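Local structure of ESX-5 secretion-associated protein EspG5 (Mycobacterium marinum, 6VJ5) at residues 31-35 against 129-133; 86-90 against 114-118. The protein acts as a specific cytoplasmic chaperone for cognate PE/PPE proteins, keeping their dimers from aggregating, and is required for secretion of LipY and PE31/PPE18. One frame throughout, in Å; residues are numbered along the deposited sequence.

Interaction 1: 31-35 against 129-133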
ATOM      1  N   PRO C  31      -1.715  10.837  11.861  1.00 44.09           N
ATOM      2  CA  PRO C  31      -1.461   9.406  12.099  1.00 46.96           C
ATOM      3  C   PRO C  31      -2.173   8.866  13.326  1.00 53.25           C
ATOM      4  O   PRO C  31      -2.445   7.661  13.388  1.00 47.29           O
ATOM      5  CB  PRO C  31       0.066   9.335  12.255  1.00 50.82           C
ATOM      6  CG  PRO C  31       0.483  10.727  12.653  1.00 51.66           C
ATOM      7  CD  PRO C  31      -0.497  11.661  11.994  1.00 45.86           C
ATOM      8  N   GLU C  32      -2.493   9.718  14.304  1.00 52.66           N
ATOM      9  CA  GLU C  32      -3.098   9.226  15.540  1.00 47.90           C
ATOM     10  C   GLU C  32      -4.485   8.641  15.308  1.00 49.76           C
ATOM     11  O   GLU C  32      -4.931   7.787  16.083  1.00 50.75           O
ATOM     12  CB  GLU C  32      -3.176  10.347  16.574  1.00 54.09           C
ATOM     13  CG  GLU C  32      -1.832  10.781  17.130  1.00 45.63           C
ATOM     14  CD  GLU C  32      -1.125  11.774  16.243  1.00 56.13           C
ATOM     15  OE1 GLU C  32      -1.664  12.084  15.165  1.00 53.49           O
ATOM     16  OE2 GLU C  32      -0.035  12.247  16.626  1.00 43.61           O
ATOM     17  N   LEU C  33      -5.188   9.088  14.269  1.00 50.72           N
ATOM     18  CA  LEU C  33      -6.459   8.471  13.911  1.00 46.26           C
ATOM     19  C   LEU C  33      -6.277   7.095  13.291  1.00 50.52           C
ATOM     20  O   LEU C  33      -7.260   6.353  13.167  1.00 46.19           O
ATOM     21  CB  LEU C  33      -7.215   9.376  12.946  1.00 55.49           C
ATOM     22  CG  LEU C  33      -7.645  10.716  13.539  1.00 56.67           C
ATOM     23  CD1 LEU C  33      -7.898  11.722  12.441  1.00 56.89           C
ATOM     24  CD2 LEU C  33      -8.888  10.509  14.389  1.00 62.95           C
ATOM     25  N   ARG C  34      -5.051   6.759  12.889  1.00 46.13           N
ATOM     26  CA  ARG C  34      -4.700   5.421  12.427  1.00 50.82           C
ATOM     27  C   ARG C  34      -5.705   4.904  11.400  1.00 48.20           C
ATOM     28  O   ARG C  34      -6.258   3.808  11.524  1.00 51.93           O
ATOM     29  CB  ARG C  34      -4.579   4.469  13.615  1.00 50.26           C
ATOM     30  CG  ARG C  34      -3.851   3.179  13.316  1.00 55.05           C
ATOM     31  CD  ARG C  34      -3.559   2.413  14.594  1.00 56.40           C
ATOM     32  NE  ARG C  34      -2.357   2.879  15.282  1.00 52.53           N
ATOM     33  CZ  ARG C  34      -1.829   2.274  16.342  1.00 47.55           C
ATOM     34  NH1 ARG C  34      -2.406   1.186  16.826  1.00 48.91           N
ATOM     35  NH2 ARG C  34      -0.734   2.752  16.917  1.00 48.03           N
ATOM     36  N   CYS C  35      -5.928   5.698  10.360  1.00 60.22           N
ATOM     37  CA  CYS C  35      -6.757   5.250   9.252  1.00 65.27           C
ATOM     38  C   CYS C  35      -5.895   4.636   8.158  1.00 55.47           C
ATOM     39  O   CYS C  35      -4.671   4.783   8.139  1.00 57.20           O
ATOM     40  CB  CYS C  35      -7.568   6.413   8.692  1.00 63.67           C
ATOM     41  SG  CYS C  35      -8.769   7.053   9.865  1.00 85.82           S
ATOM     42  N   SER C 129     -12.591  18.950  14.895  1.00 65.30           N
ATOM     43  CA  SER C 129     -12.316  17.904  15.872  1.00 62.02           C
ATOM     44  C   SER C 129     -12.453  16.537  15.216  1.00 64.98           C
ATOM     45  O   SER C 129     -13.440  16.273  14.522  1.00 64.94           O
ATOM     46  CB  SER C 129     -13.274  17.998  17.064  1.00 59.53           C
ATOM     47  OG  SER C 129     -14.424  17.185  16.868  1.00 63.01           O
ATOM     48  N   ALA C 130     -11.468  15.670  15.439  1.00 62.77           N
ATOM     49  CA  ALA C 130     -11.532  14.274  15.022  1.00 65.70           C
ATOM     50  C   ALA C 130     -11.219  13.414  16.236  1.00 63.96           C
ATOM     51  O   ALA C 130     -10.129  13.523  16.810  1.00 60.85           O
ATOM     52  CB  ALA C 130     -10.554  13.987  13.878  1.00 50.41           C
ATOM     53  N   VAL C 131     -12.174  12.575  16.634  1.00 52.44           N
ATOM     54  CA  VAL C 131     -12.064  11.763  17.843  1.00 57.81           C
ATOM     55  C   VAL C 131     -12.331  10.318  17.462  1.00 49.11           C
ATOM     56  O   VAL C 131     -13.396  10.007  16.920  1.00 53.26           O
ATOM     57  CB  VAL C 131     -13.049  12.216  18.936  1.00 64.50           C
ATOM     58  CG1 VAL C 131     -13.012  11.268  20.132  1.00 53.33           C
ATOM     59  CG2 VAL C 131     -12.750  13.650  19.351  1.00 64.08           C
ATOM     60  N   ARG C 132     -11.383   9.436  17.761  1.00 53.36           N
ATOM     61  CA  ARG C 132     -11.530   8.022  17.454  1.00 58.09           C
ATOM     62  C   ARG C 132     -11.684   7.212  18.734  1.00 49.65           C
ATOM     63  O   ARG C 132     -10.895   7.367  19.675  1.00 46.62           O
ATOM     64  CB  ARG C 132     -10.344   7.484  16.650  1.00 51.28           C
ATOM     65  CG  ARG C 132     -10.432   5.975  16.504  1.00 51.17           C
ATOM     66  CD  ARG C 132      -9.512   5.388  15.456  1.00 46.15           C
ATOM     67  NE  ARG C 132      -9.697   3.938  15.407  1.00 47.28           N
ATOM     68  CZ  ARG C 132      -8.999   3.111  14.640  1.00 50.72           C
ATOM     69  NH1 ARG C 132      -8.057   3.581  13.833  1.00 55.45           N
ATOM     70  NH2 ARG C 132      -9.244   1.809  14.680  1.00 46.09           N
ATOM     71  N   VAL C 133     -12.701   6.351  18.756  1.00 53.56           N
ATOM     72  CA  VAL C 133     -12.948   5.405  19.838  1.00 44.10           C
ATOM     73  C   VAL C 133     -13.281   4.063  19.200  1.00 47.51           C
ATOM     74  O   VAL C 133     -14.168   3.986  18.345  1.00 59.77           O
ATOM     75  CB  VAL C 133     -14.100   5.849  20.760  1.00 56.53           C
ATOM     76  CG1 VAL C 133     -14.376   4.769  21.805  1.00 45.17           C
ATOM     77  CG2 VAL C 133     -13.780   7.178  21.418  1.00 53.79           C
TER

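Interaction 2: 86-90 against 114-118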
ATOM      1  N   VAL C  86      -2.903  17.212  19.627  1.00 52.13           N
ATOM      2  CA  VAL C  86      -3.290  15.824  19.826  1.00 52.47           C
ATOM      3  C   VAL C  86      -3.393  15.545  21.317  1.00 51.36           C
ATOM      4  O   VAL C  86      -2.598  16.060  22.110  1.00 54.67           O
ATOM      5  CB  VAL C  86      -2.288  14.856  19.163  1.00 58.07           C
ATOM      6  CG1 VAL C  86      -2.532  13.433  19.648  1.00 54.29           C
ATOM      7  CG2 VAL C  86      -2.393  14.943  17.651  1.00 53.81           C
ATOM      8  N   ALA C  87      -4.365  14.711  21.687  1.00 43.88           N
ATOM      9  CA  ALA C  87      -4.529  14.231  23.054  1.00 49.60           C
ATOM     10  C   ALA C  87      -4.872  12.750  22.997  1.00 48.63           C
ATOM     11  O   ALA C  87      -5.837  12.363  22.331  1.00 42.01           O
ATOM     12  CB  ALA C  87      -5.625  15.008  23.787  1.00 52.94           C
ATOM     13  N   LEU C  88      -4.082  11.927  23.678  1.00 45.91           N
ATOM     14  CA  LEU C  88      -4.345  10.497  23.797  1.00 50.95           C
ATOM     15  C   LEU C  88      -4.762  10.216  25.233  1.00 56.23           C
ATOM     16  O   LEU C  88      -4.012  10.521  26.165  1.00 58.87           O
ATOM     17  CB  LEU C  88      -3.110   9.677  23.430  1.00 45.67           C
ATOM     18  CG  LEU C  88      -2.383  10.097  22.151  1.00 61.93           C
ATOM     19  CD1 LEU C  88      -1.072   9.335  22.015  1.00 51.93           C
ATOM     20  CD2 LEU C  88      -3.275   9.897  20.937  1.00 50.01           C
ATOM     21  N   LEU C  89      -5.946   9.638  25.410  1.00 51.16           N
ATOM     22  CA  LEU C  89      -6.493   9.377  26.731  1.00 51.27           C
ATOM     23  C   LEU C  89      -6.717   7.886  26.910  1.00 56.58           C
ATOM     24  O   LEU C  89      -7.076   7.179  25.965  1.00 60.87           O
ATOM     25  CB  LEU C  89      -7.811  10.117  26.944  1.00 48.04           C
ATOM     26  CG  LEU C  89      -7.752  11.610  26.633  1.00 51.65           C
ATOM     27  CD1 LEU C  89      -8.192  11.842  25.193  1.00 49.81           C
ATOM     28  CD2 LEU C  89      -8.586  12.409  27.605  1.00 57.23           C
ATOM     29  N   SER C  90      -6.518   7.417  28.137  1.00 50.19           N
ATOM     30  CA  SER C  90      -6.691   6.007  28.437  1.00 47.50           C
ATOM     31  C   SER C  90      -7.435   5.832  29.750  1.00 53.97           C
ATOM     32  O   SER C  90      -7.333   6.650  30.668  1.00 53.89           O
ATOM     33  CB  SER C  90      -5.344   5.270  28.512  1.00 51.87           C
ATOM     34  OG  SER C  90      -4.484   5.883  29.457  1.00 54.25           O
ATOM     35  N   ASN C 114      -8.895   0.369  25.524  1.00 44.26           N
ATOM     36  CA  ASN C 114      -8.889   1.324  26.623  1.00 47.67           C
ATOM     37  C   ASN C 114      -8.459   2.720  26.190  1.00 58.81           C
ATOM     38  O   ASN C 114      -8.251   3.583  27.051  1.00 49.51           O
ATOM     39  CB  ASN C 114      -7.952   0.844  27.737  1.00 46.20           C
ATOM     40  CG  ASN C 114      -6.485   1.019  27.377  1.00 53.49           C
ATOM     41  OD1 ASN C 114      -6.071   0.711  26.261  1.00 50.31           O
ATOM     42  ND2 ASN C 114      -5.697   1.525  28.318  1.00 53.38           N
ATOM     43  N   GLU C 115      -8.313   2.959  24.888  1.00 52.79           N
ATOM     44  CA  GLU C 115      -7.719   4.185  24.374  1.00 50.23           C
ATOM     45  C   GLU C 115      -8.747   4.981  23.579  1.00 49.64           C
ATOM     46  O   GLU C 115      -9.578   4.412  22.866  1.00 53.89           O
ATOM     47  CB  GLU C 115      -6.494   3.872  23.499  1.00 53.62           C
ATOM     48  CG  GLU C 115      -5.366   4.879  23.632  1.00 55.21           C
ATOM     49  CD  GLU C 115      -4.119   4.484  22.861  1.00 54.71           C
ATOM     50  OE1 GLU C 115      -3.818   5.141  21.847  1.00 63.72           O
ATOM     51  OE2 GLU C 115      -3.431   3.525  23.275  1.00 48.06           O
ATOM     52  N   PHE C 116      -8.679   6.299  23.731  1.00 47.64           N
ATOM     53  CA  PHE C 116      -9.528   7.265  23.046  1.00 44.44           C
ATOM     54  C   PHE C 116      -8.591   8.320  22.469  1.00 55.25           C
ATOM     55  O   PHE C 116      -7.704   8.813  23.173  1.00 49.18           O
ATOM     56  CB  PHE C 116     -10.550   7.871  24.016  1.00 56.29           C
ATOM     57  CG  PHE C 116     -11.165   6.858  24.959  1.00 65.95           C
ATOM     58  CD1 PHE C 116     -10.544   6.543  26.161  1.00 67.49           C
ATOM     59  CD2 PHE C 116     -12.358   6.219  24.644  1.00 76.39           C
ATOM     60  CE1 PHE C 116     -11.102   5.609  27.033  1.00 66.42           C
ATOM     61  CE2 PHE C 116     -12.921   5.286  25.513  1.00 77.83           C
ATOM     62  CZ  PHE C 116     -12.290   4.984  26.709  1.00 67.97           C
ATOM     63  N   ARG C 117      -8.763   8.651  21.192  1.00 53.60           N
ATOM     64  CA  ARG C 117      -7.806   9.493  20.478  1.00 51.23           C
ATOM     65  C   ARG C 117      -8.503  10.734  19.945  1.00 52.55           C
ATOM     66  O   ARG C 117      -9.462  10.629  19.173  1.00 55.31           O
ATOM     67  CB  ARG C 117      -7.143   8.720  19.336  1.00 53.64           C
ATOM     68  CG  ARG C 117      -5.872   7.982  19.750  1.00 54.36           C
ATOM     69  CD  ARG C 117      -5.737   6.616  19.076  1.00 55.12           C
ATOM     70  NE  ARG C 117      -4.510   5.950  19.507  1.00 56.13           N
ATOM     71  CZ  ARG C 117      -3.353   5.990  18.849  1.00 62.78           C
ATOM     72  NH1 ARG C 117      -3.251   6.650  17.702  1.00 59.08           N
ATOM     73  NH2 ARG C 117      -2.297   5.358  19.339  1.00 69.77           N
ATOM     74  N   VAL C 118      -8.004  11.902  20.347  1.00 45.45           N
ATOM     75  CA  VAL C 118      -8.598  13.194  20.019  1.00 48.40           C
ATOM     76  C   VAL C 118      -7.578  14.023  19.247  1.00 54.97           C
ATOM     77  O   VAL C 118      -6.493  14.323  19.764  1.00 49.44           O
ATOM     78  CB  VAL C 118      -9.051  13.950  21.279  1.00 53.16           C
ATOM     79  CG1 VAL C 118      -9.491  15.361  20.915  1.00 50.20           C
ATOM     80  CG2 VAL C 118     -10.154  13.205  21.999  1.00 54.67           C
TER

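Interaction 1: 31-35 against 129-133
Leu33, which meets Ala130 and Arg132 on strand 126-133, ends a short 3-10 turn of residues 31-33 that is closed by a backbone hydrogen bond from Arg34 N to Pro31 O, and it carries most of this contact from the loop side. Both methyl groups of Leu33 straddle the single methyl of Ala130, with CD1 at 3.8 Å and CD2 at 3.9 Å from Ala130 CB, and CD2 also lies 4.0 Å from Arg132 CB. The carbonyl oxygen of the same leucine lies at the edge of the Arg132 guanidinium: NH1 donates to Leu33 O at 3.0 Å with an N-H...O angle of 161°. The oxygen sits almost in the guanidinium plane, whereas the donor is tilted 31° from the plane of the carbonyl. With CG of Arg132 anti to the backbone N (chi1 172°) and the chain extended as far as NE, the arginine spans the gap between strand and loop. At Arg34, CB comes within 3.6 Å of Arg132 NH1, while its own guanidinium turns aside to Gly97 O and Asp110 O. Arg132 NE and NH2 reach Gly134 O and Arg109 O, respectively. Thus a buried arginine finds backbone carbonyls in three places, which probably offsets the cost of burying its charge and fastens an irregular loop against the central sheet beside a small apolar patch.

Interaction 2: 86-90 against 114-118
Leu88 and Arg117 face each other as a non-hydrogen-bonded pair of two antiparallel strands, and their side chains rise from the same face of the sheet. Leu88 CD2 presses against the aliphatic part of the arginine, 3.4 Å from Arg117 CG, and also lies over the rim of one face of the guanidinium, 4.3 Å above its plane. The arginine chain is bent at chi2 (142°), and its head lies along its own strand toward Glu115, two residues back. There Arg117 NE forms a salt bridge with Glu115 OE1 at 2.6 Å, approaching on the anti side and out of the carboxylate plane; NH2 adds a weak bond to the same oxygen. Glu115 OE2 is held by Gly97 N, so both carboxylate oxygens have partners. On this face too, Ser90 CB lies 3.8 Å from Asn114 ND2, an amide that is bound by Lys93 O and Arg91 O.

The other face carries Ala87, Leu89, Phe116 and Val118. Leu89 CD1 reaches diagonally past its own partner Phe116 to Val118 CG2, 4.0 Å away. The Phe116 ring turns its edge to the Leu89 carbonyl, with Phe116 CD1 3.5 Å from Leu89 O. Beneath these side chains, Ala87 pairs with Val118 and Leu89 with Phe116, each through two reciprocal backbone hydrogen bonds. Alternating hydrogen-bonded and non-hydrogen-bonded pairs, with side chains switching faces at each step, mark a regular antiparallel ladder, here between neighbouring strands 83-91 and 115-123 in the middle of the large EspG sheet.

How the interactions relate
From the N terminus, the chain leaves helix 14-23 and enters the loop containing 31-35, which meets strand 126-133 in interaction 1, closing a loop of 93 intervening residues. Within that span, strand 83-91 and strand 115-123 pair in interaction 2, closing a shorter connection of 23 residues, so the second loop is contained in the first. Strand 115-123 then runs on to strand 126-133, its neighbour in the sheet, and a probable hydrogen bond from Arg132 N to Arg117 O joins the two contacts. Arg117 NH1 also probably bonds to Glu32 O. Interactions 1 and 2 together tie the loop after helix 14-23 to three strands that neighbour one another in the sheet.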